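PDB 6GFV: beta-hexosaminidase LpqI from Mycobacterium tuberculosis H37Rv, which removes terminal beta-1,4-linked N-acetylglucosamine from peptidoglycan fragments, a hydrolytic step in the recycling of the mycobacterial cell wall. Local coordinates for residues D35-V40 and A64-G69. Residues are numbered along the deposited sequence; the frame is centred on the assembly and turned at random.
Sequences DAQAVV and AEIVAG
Ile66 reaches across to Ala36, Gln37 and Val40, joining two neighbouring helices of the TIM-barrel-like domain of this glycoside hydrolase family 3 enzyme. Helices 33-43 and 62-69 follow the parallel strands 26-29 and 47-50, and the two short segments run nearly parallel, at 5°, with their axes 10.0 Å apart. At that spacing the isoleucine does most of the bridging. Its CG1 lies anti to the carbonyl carbon (chi1 -69°) and the chain then extends, carrying CD1 to the backbone of the facing helix, where it lies 3.8 Å from Gln37 N and also meets the methyl of Ala36. The other branch, CG2, packs against Val40 CG2 at 3.9 Å. Ala36 and Val40, one turn apart, thus each receive a different branch of Ile66, while their own side chains also touch Ile58 and Leu75, respectively.

Gln37 lines the more open flank. Its CG is anti to the backbone N (chi1 179°), and the bend at chi2 lays the amide alongside Ile66, the two side chains passing in opposite directions. NE2 comes within 3.6 Å of Ile66 CG1, a van der Waals contact. The amide oxygen takes up the polar link: one water donates to Gln37 OE1 at 3.3 Å and to the backbone oxygen Ile66 O at 3.1 Å.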
ATOM      1  N   ASP A  35       5.790  11.069 -18.083  1.00 16.04           N
ATOM      2  CA  ASP A  35       5.728   9.631 -17.831  1.00 15.98           C
ATOM      3  C   ASP A  35       4.365   9.256 -17.230  1.00 15.58           C
ATOM      4  O   ASP A  35       3.723   8.306 -17.651  1.00 15.86           O
ATOM      5  CB  ASP A  35       6.871   9.216 -16.902  1.00 15.67           C
ATOM      6  CG  ASP A  35       7.013   7.698 -16.757  1.00 15.74           C
ATOM      7  OD1 ASP A  35       6.556   6.943 -17.621  1.00 17.08           O
ATOM      8  OD2 ASP A  35       7.618   7.267 -15.781  1.00 15.39           O
ATOM      9  N   ALA A  36       3.932  10.026 -16.243  1.00 15.02           N
ATOM     10  CA  ALA A  36       2.651   9.783 -15.610  1.00 14.72           C
ATOM     11  C   ALA A  36       1.483   9.973 -16.595  1.00 15.28           C
ATOM     12  O   ALA A  36       0.597   9.129 -16.679  1.00 15.45           O
ATOM     13  CB  ALA A  36       2.492  10.680 -14.408  1.00 14.16           C
ATOM     14  N   GLN A  37       1.495  11.068 -17.351  1.00 15.66           N
ATOM     15  CA  GLN A  37       0.436  11.339 -18.321  1.00 16.32           C
ATOM     16  C   GLN A  37       0.341  10.236 -19.375  1.00 17.00           C
ATOM     17  O   GLN A  37      -0.753   9.847 -19.769  1.00 17.47           O
ATOM     18  CB  GLN A  37       0.652  12.704 -18.994  1.00 16.65           C
ATOM     19  CG  GLN A  37      -0.384  13.089 -20.036  1.00 17.44           C
ATOM     20  CD  GLN A  37      -1.778  13.285 -19.458  1.00 38.51           C
ATOM     21  OE1 GLN A  37      -2.516  12.320 -19.239  1.00 40.94           O
ATOM     22  NE2 GLN A  37      -2.146  14.535 -19.209  1.00 33.34           N
ATOM     23  N   ALA A  38       1.477   9.714 -19.817  1.00 17.15           N
ATOM     24  CA  ALA A  38       1.460   8.682 -20.844  1.00 17.92           C
ATOM     25  C   ALA A  38       0.917   7.347 -20.317  1.00 17.78           C
ATOM     26  O   ALA A  38       0.125   6.701 -20.987  1.00 18.45           O
ATOM     27  CB  ALA A  38       2.854   8.485 -21.437  1.00 18.23           C
ATOM     28  N   VAL A  39       1.334   6.939 -19.124  1.00 16.99           N
ATOM     29  CA  VAL A  39       0.903   5.635 -18.624  1.00 16.86           C
ATOM     30  C   VAL A  39      -0.609   5.637 -18.341  1.00 16.89           C
ATOM     31  O   VAL A  39      -1.286   4.661 -18.656  1.00 17.35           O
ATOM     32  CB  VAL A  39       1.716   5.195 -17.380  1.00 16.05           C
ATOM     33  CG1 VAL A  39       1.266   5.917 -16.114  1.00 15.25           C
ATOM     34  CG2 VAL A  39       1.645   3.671 -17.204  1.00 19.98           C
ATOM     35  N   VAL A  40      -1.147   6.742 -17.823  1.00 16.55           N
ATOM     36  CA  VAL A  40      -2.590   6.873 -17.600  1.00 16.73           C
ATOM     37  C   VAL A  40      -3.393   6.900 -18.913  1.00 27.16           C
ATOM     38  O   VAL A  40      -4.399   6.204 -19.042  1.00 18.31           O
ATOM     39  CB  VAL A  40      -2.934   8.147 -16.787  1.00 16.26           C
ATOM     40  CG1 VAL A  40      -4.436   8.333 -16.685  1.00 16.68           C
ATOM     41  CG2 VAL A  40      -2.333   8.073 -15.393  1.00 15.31           C
ATOM     42  N   ALA A  64      -3.329  17.716 -11.799  1.00 14.98           N
ATOM     43  CA  ALA A  64      -4.781  17.905 -11.857  1.00 15.55           C
ATOM     44  C   ALA A  64      -5.373  17.534 -13.217  1.00 16.16           C
ATOM     45  O   ALA A  64      -6.447  16.959 -13.284  1.00 16.55           O
ATOM     46  CB  ALA A  64      -5.140  19.321 -11.501  1.00 24.69           C
ATOM     47  N   GLU A  65      -4.670  17.823 -14.303  1.00 16.32           N
ATOM     48  CA  GLU A  65      -5.146  17.395 -15.617  1.00 16.98           C
ATOM     49  C   GLU A  65      -5.091  15.883 -15.775  1.00 16.82           C
ATOM     50  O   GLU A  65      -5.982  15.273 -16.358  1.00 17.41           O
ATOM     51  CB  GLU A  65      -4.324  18.034 -16.733  1.00 17.22           C
ATOM     52  CG  GLU A  65      -4.795  17.672 -18.135  1.00 18.03           C
ATOM     53  CD  GLU A  65      -5.877  18.602 -18.650  1.00 18.89           C
ATOM     54  OE1 GLU A  65      -6.189  19.582 -17.952  1.00 18.84           O
ATOM     55  OE2 GLU A  65      -6.410  18.359 -19.750  1.00 19.71           O
ATOM     56  N   ILE A  66      -4.020  15.289 -15.273  1.00 16.11           N
ATOM     57  CA  ILE A  66      -3.802  13.853 -15.399  1.00 16.97           C
ATOM     58  C   ILE A  66      -4.888  13.110 -14.644  1.00 15.92           C
ATOM     59  O   ILE A  66      -5.459  12.146 -15.146  1.00 17.44           O
ATOM     60  CB  ILE A  66      -2.426  13.440 -14.867  1.00 15.25           C
ATOM     61  CG1 ILE A  66      -1.328  13.985 -15.777  1.00 15.43           C
ATOM     62  CG2 ILE A  66      -2.324  11.934 -14.768  1.00 15.07           C
ATOM     63  CD1 ILE A  66       0.050  13.874 -15.199  1.00 15.36           C
ATOM     64  N   VAL A  67      -5.182  13.588 -13.444  1.00 15.56           N
ATOM     65  CA  VAL A  67      -6.275  13.037 -12.672  1.00 15.62           C
ATOM     66  C   VAL A  67      -7.617  13.294 -13.359  1.00 18.39           C
ATOM     67  O   VAL A  67      -8.461  12.409 -13.425  1.00 18.38           O
ATOM     68  CB  VAL A  67      -6.296  13.615 -11.252  1.00 15.16           C
ATOM     69  CG1 VAL A  67      -7.563  13.192 -10.527  1.00 19.25           C
ATOM     70  CG2 VAL A  67      -5.066  13.183 -10.494  1.00 14.34           C
ATOM     71  N   ALA A  68      -7.811  14.497 -13.882  1.00 17.27           N
ATOM     72  CA  ALA A  68      -9.088  14.845 -14.516  1.00 18.69           C
ATOM     73  C   ALA A  68      -9.422  13.938 -15.701  1.00 24.76           C
ATOM     74  O   ALA A  68     -10.588  13.646 -15.954  1.00 23.93           O
ATOM     75  CB  ALA A  68      -9.075  16.288 -14.955  1.00 18.51           C
ATOM     76  N   GLY A  69      -8.400  13.471 -16.408  1.00 27.72           N
ATOM     77  CA  GLY A  69      -8.603  12.672 -17.600  1.00 31.26           C
ATOM     78  C   GLY A  69      -8.829  11.184 -17.402  1.00 33.60           C
ATOM     79  O   GLY A  69      -9.200  10.503 -18.344  1.00 38.90           O
TER
HETATM   80  O   HOH W   1      -5.527  11.526 -18.160  1.00 24.06           O